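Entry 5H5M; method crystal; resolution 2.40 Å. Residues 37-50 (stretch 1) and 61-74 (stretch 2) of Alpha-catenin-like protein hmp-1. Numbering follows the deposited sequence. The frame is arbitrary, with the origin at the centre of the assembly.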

# COMPACT_ATOMS: atom_id res chain seq x y z
N HIS A 37 20.63 -19.54 5.04
CA HIS A 37 19.29 -19.11 5.42
C HIS A 37 19.19 -17.58 5.45
O HIS A 37 18.25 -17.00 4.92
N CYS A 38 20.18 -16.95 6.06
CA CYS A 38 20.24 -15.49 6.14
C CYS A 38 20.34 -14.83 4.77
O CYS A 38 19.70 -13.81 4.52
N GLU A 39 21.14 -15.41 3.89
CA GLU A 39 21.34 -14.85 2.56
C GLU A 39 20.09 -14.94 1.70
O GLU A 39 19.87 -14.11 0.82
N ARG A 40 19.25 -15.95 1.95
CA ARG A 40 17.99 -16.09 1.23
C ARG A 40 17.01 -15.00 1.66
O ARG A 40 16.23 -14.50 0.85
N ILE A 41 17.07 -14.65 2.94
CA ILE A 41 16.29 -13.53 3.46
C ILE A 41 16.75 -12.22 2.83
O ILE A 41 15.93 -11.42 2.37
N VAL A 42 18.06 -12.02 2.79
CA VAL A 42 18.63 -10.80 2.24
C VAL A 42 18.34 -10.67 0.74
O VAL A 42 18.01 -9.59 0.26
N SER A 43 18.44 -11.78 0.02
CA SER A 43 18.17 -11.78 -1.42
C SER A 43 16.72 -11.40 -1.72
O SER A 43 16.45 -10.57 -2.58
N GLY A 44 15.79 -12.03 -1.00
CA GLY A 44 14.38 -11.74 -1.17
C GLY A 44 14.04 -10.31 -0.78
O GLY A 44 13.22 -9.66 -1.42
N SER A 45 14.69 -9.83 0.28
CA SER A 45 14.50 -8.46 0.73
C SER A 45 14.99 -7.46 -0.30
O SER A 45 14.43 -6.38 -0.46
N ALA A 46 16.05 -7.83 -1.02
CA ALA A 46 16.64 -6.96 -2.03
C ALA A 46 15.70 -6.78 -3.22
O ALA A 46 15.61 -5.69 -3.78
N SER A 47 15.01 -7.85 -3.61
CA SER A 47 14.07 -7.80 -4.73
C SER A 47 12.96 -6.80 -4.44
O SER A 47 12.51 -6.07 -5.32
N ILE A 48 12.52 -6.78 -3.19
CA ILE A 48 11.51 -5.84 -2.74
C ILE A 48 12.09 -4.43 -2.68
O ILE A 48 11.49 -3.48 -3.18
N ALA A 49 13.27 -4.31 -2.08
CA ALA A 49 13.95 -3.02 -1.98
C ALA A 49 14.25 -2.42 -3.35
O ALA A 49 14.05 -1.22 -3.57
N ASP A 50 14.73 -3.25 -4.28
CA ASP A 50 15.17 -2.77 -5.59
C ASP A 50 14.10 -2.87 -6.66
O ASP A 50 14.41 -3.05 -7.84
N LYS A 61 16.22 1.64 4.24
CA LYS A 61 16.04 1.01 5.55
C LYS A 61 16.17 -0.51 5.43
O LYS A 61 16.77 -1.16 6.28
N ILE A 62 15.59 -1.05 4.36
CA ILE A 62 15.66 -2.48 4.08
C ILE A 62 17.11 -2.91 3.84
O ILE A 62 17.56 -3.92 4.38
N VAL A 63 17.83 -2.13 3.04
CA VAL A 63 19.24 -2.39 2.76
C VAL A 63 20.08 -2.37 4.04
O VAL A 63 20.88 -3.27 4.29
N ALA A 64 19.89 -1.33 4.85
CA ALA A 64 20.64 -1.18 6.10
C ALA A 64 20.38 -2.33 7.08
O ALA A 64 21.31 -2.85 7.69
N GLU A 65 19.12 -2.72 7.23
CA GLU A 65 18.75 -3.78 8.16
C GLU A 65 19.23 -5.15 7.69
O GLU A 65 19.44 -6.04 8.51
N CYS A 66 19.40 -5.32 6.39
CA CYS A 66 19.97 -6.55 5.86
C CYS A 66 21.42 -6.69 6.29
O CYS A 66 21.87 -7.77 6.67
N ASN A 67 22.15 -5.58 6.22
CA ASN A 67 23.55 -5.56 6.63
C ASN A 67 23.68 -5.77 8.14
O ASN A 67 24.60 -6.43 8.60
N ASN A 68 22.74 -5.20 8.89
CA ASN A 68 22.72 -5.38 10.34
C ASN A 68 22.42 -6.83 10.72
O ASN A 68 23.00 -7.37 11.66
N LEU A 69 21.50 -7.45 9.98
CA LEU A 69 21.14 -8.84 10.20
C LEU A 69 22.33 -9.77 9.94
O LEU A 69 22.56 -10.72 10.70
N ARG A 70 23.07 -9.51 8.87
CA ARG A 70 24.28 -10.28 8.57
C ARG A 70 25.28 -10.19 9.71
O ARG A 70 25.80 -11.20 10.18
N GLN A 71 25.54 -8.96 10.15
CA GLN A 71 26.49 -8.70 11.22
C GLN A 71 26.05 -9.37 12.52
O GLN A 71 26.86 -10.01 13.20
N ALA A 72 24.78 -9.22 12.86
CA ALA A 72 24.23 -9.82 14.07
C ALA A 72 24.34 -11.34 14.05
O ALA A 72 24.57 -11.96 15.08
N LEU A 73 24.20 -11.93 12.87
CA LEU A 73 24.29 -13.38 12.75
C LEU A 73 25.73 -13.84 12.95
O LEU A 73 25.98 -14.85 13.61
N GLN A 74 26.68 -13.10 12.39
CA GLN A 74 28.09 -13.43 12.52
C GLN A 74 28.54 -13.40 13.98
O GLN A 74 29.29 -14.28 14.41

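The two helices run nearly antiparallel, with 169° between their N-to-C directions and an axial approach of 9.6 Å, and they bury 579 Å² summed over both sides. The backbones come nearest at Val42 and Cys66, whose CA atoms lie 5.7 Å apart, and the CA-to-CB bonds of both point toward the opposing helix. Val42, with chi1 at 173° (t), brings CG1 to 4.0 Å from Cys66 CB. Cys66 adopts the m rotamer and lays SG 3.6 Å from Ser45 CB. Ser45, with chi1 m, turns OG back to donate a hydrogen bond to Ile41 O of its own helix (2.8 Å), so the hydroxyl is satisfied locally, although Ser45 OG still lies 4.1 Å from Cys66 SG.

The antiparallel register carries the packing outward in both directions. Toward the end of the first helix, Ile62 (m, t) points at the small side chain of Ala49, with CG2 3.8 Å from Ala49 CB; the same CG2 lies 3.6 Å from Ser45 O, while Ile62 CD1 reaches Ile48 CG2 at 4.2 Å. In the other direction, Cys38 (t) places CB 3.6 Å from Leu73 CD2 and SG 4.2 Å from Leu69 CG. Both leucines are t, p, and Leu69 CD2 also meets Ile41 CG2 at 4.2 Å.

The polar edge is built by Glu39 and Arg70. Their CA-to-CB bonds point sideways, yet their ends come nearer and form a salt bridge. Its strongest evidence is the hydrogen bond from Arg70 NH2 to Glu39 OE1, 2.7 Å at 144°; the bond from Arg70 NE to Glu39 OE2, 3.1 Å at 135°, is weak. Glu39 OE1 lies near the guanidinium plane, at its edge, whereas Val42 CG1 covers one face, 3.4 Å from Arg70 NH2. The arginine thus joins the apolar centre to the charged margin.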

# COMPACT_ATOMS: atom_id res chain seq x y z
CB HIS A 37 18.93 -19.70 6.79
CG HIS A 37 17.46 -19.76 7.06
ND1 HIS A 37 16.91 -20.64 7.97
CD2 HIS A 37 16.43 -19.04 6.56
CE1 HIS A 37 15.60 -20.47 8.01
NE2 HIS A 37 15.28 -19.51 7.17
CB CYS A 38 21.43 -15.06 7.00
SG CYS A 38 21.67 -13.27 7.09
CB GLU A 39 22.52 -15.53 1.85
CG GLU A 39 23.87 -15.26 2.51
CD GLU A 39 24.19 -13.78 2.62
OE1 GLU A 39 23.90 -13.03 1.66
OE2 GLU A 39 24.71 -13.37 3.68
CB ARG A 40 17.38 -17.47 1.44
CG ARG A 40 18.11 -18.59 0.70
CD ARG A 40 17.30 -19.87 0.66
NE ARG A 40 17.18 -20.51 1.97
CZ ARG A 40 18.09 -21.32 2.49
NH1 ARG A 40 19.20 -21.60 1.81
NH2 ARG A 40 17.90 -21.85 3.69
CB ILE A 41 16.41 -13.44 5.00
CG1 ILE A 41 15.82 -14.69 5.66
CG2 ILE A 41 15.73 -12.19 5.52
CD1 ILE A 41 15.91 -14.68 7.17
CB VAL A 42 20.15 -10.74 2.48
CG1 VAL A 42 20.77 -9.56 1.75
CG2 VAL A 42 20.44 -10.67 3.97
CB SER A 43 18.49 -13.14 -2.04
OG SER A 43 19.89 -13.31 -2.17
CB SER A 45 15.21 -8.23 2.07
OG SER A 45 14.63 -9.01 3.10
CB ALA A 46 17.98 -7.51 -2.49
CB SER A 47 13.49 -9.18 -5.01
OG SER A 47 14.48 -10.07 -5.49
CB ILE A 48 10.95 -6.26 -1.37
CG1 ILE A 48 10.07 -7.51 -1.54
CG2 ILE A 48 10.17 -5.13 -0.72
CD1 ILE A 48 9.54 -8.07 -0.24
CB ALA A 49 15.25 -3.17 -1.18
CB ASP A 50 16.41 -3.54 -6.05
CG ASP A 50 17.62 -3.27 -5.18
OD1 ASP A 50 17.72 -2.15 -4.63
OD2 ASP A 50 18.46 -4.18 -5.03
CB LYS A 61 14.68 1.38 6.15
CG LYS A 61 14.61 2.80 6.67
CD LYS A 61 13.27 3.09 7.32
CE LYS A 61 12.26 3.60 6.31
NZ LYS A 61 11.14 4.35 6.93
CB ILE A 62 14.80 -2.85 2.86
CG1 ILE A 62 13.32 -2.61 3.18
CG2 ILE A 62 15.03 -4.30 2.46
CD1 ILE A 62 12.39 -2.90 2.03
CB VAL A 63 19.80 -1.36 1.76
CG1 VAL A 63 21.31 -1.47 1.65
CG2 VAL A 63 19.15 -1.55 0.40
CB ALA A 64 20.30 0.15 6.75
CB GLU A 65 17.24 -3.80 8.38
CG GLU A 65 16.75 -2.76 9.38
CD GLU A 65 17.40 -2.90 10.74
OE1 GLU A 65 17.66 -4.05 11.17
OE2 GLU A 65 17.64 -1.87 11.40
CB CYS A 66 19.85 -6.62 4.34
SG CYS A 66 18.19 -6.98 3.75
CB ASN A 67 24.21 -4.24 6.22
CG ASN A 67 24.29 -4.08 4.72
OD1 ASN A 67 24.32 -5.06 3.98
ND2 ASN A 67 24.34 -2.83 4.26
CB ASN A 68 21.70 -4.44 10.99
CG ASN A 68 22.04 -2.97 10.77
OD1 ASN A 68 23.19 -2.61 10.52
ND2 ASN A 68 21.03 -2.11 10.89
CB LEU A 69 19.95 -9.23 9.33
CG LEU A 69 19.45 -10.67 9.46
CD1 LEU A 69 19.19 -11.02 10.92
CD2 LEU A 69 18.19 -10.86 8.63
CB ARG A 70 24.93 -9.80 7.28
CG ARG A 70 24.29 -10.32 6.01
CD ARG A 70 24.94 -9.71 4.78
NE ARG A 70 24.43 -10.29 3.54
CZ ARG A 70 24.52 -9.71 2.35
NH1 ARG A 70 25.10 -8.52 2.24
NH2 ARG A 70 24.03 -10.31 1.28
CB GLN A 71 26.65 -7.20 11.43
CG GLN A 71 27.60 -6.81 12.55
CD GLN A 71 27.54 -5.33 12.88
OE1 GLN A 71 26.88 -4.56 12.18
NE2 GLN A 71 28.22 -4.93 13.94
CB ALA A 72 22.77 -9.40 14.26
CB LEU A 73 23.78 -13.87 11.39
CG LEU A 73 23.93 -15.38 11.20
CD1 LEU A 73 23.13 -16.15 12.25
CD2 LEU A 73 23.54 -15.82 9.80
CB GLN A 74 28.95 -12.47 11.69
CG GLN A 74 28.85 -12.69 10.19
CD GLN A 74 29.21 -14.11 9.79
OE1 GLN A 74 30.27 -14.62 10.15
NE2 GLN A 74 28.32 -14.77 9.05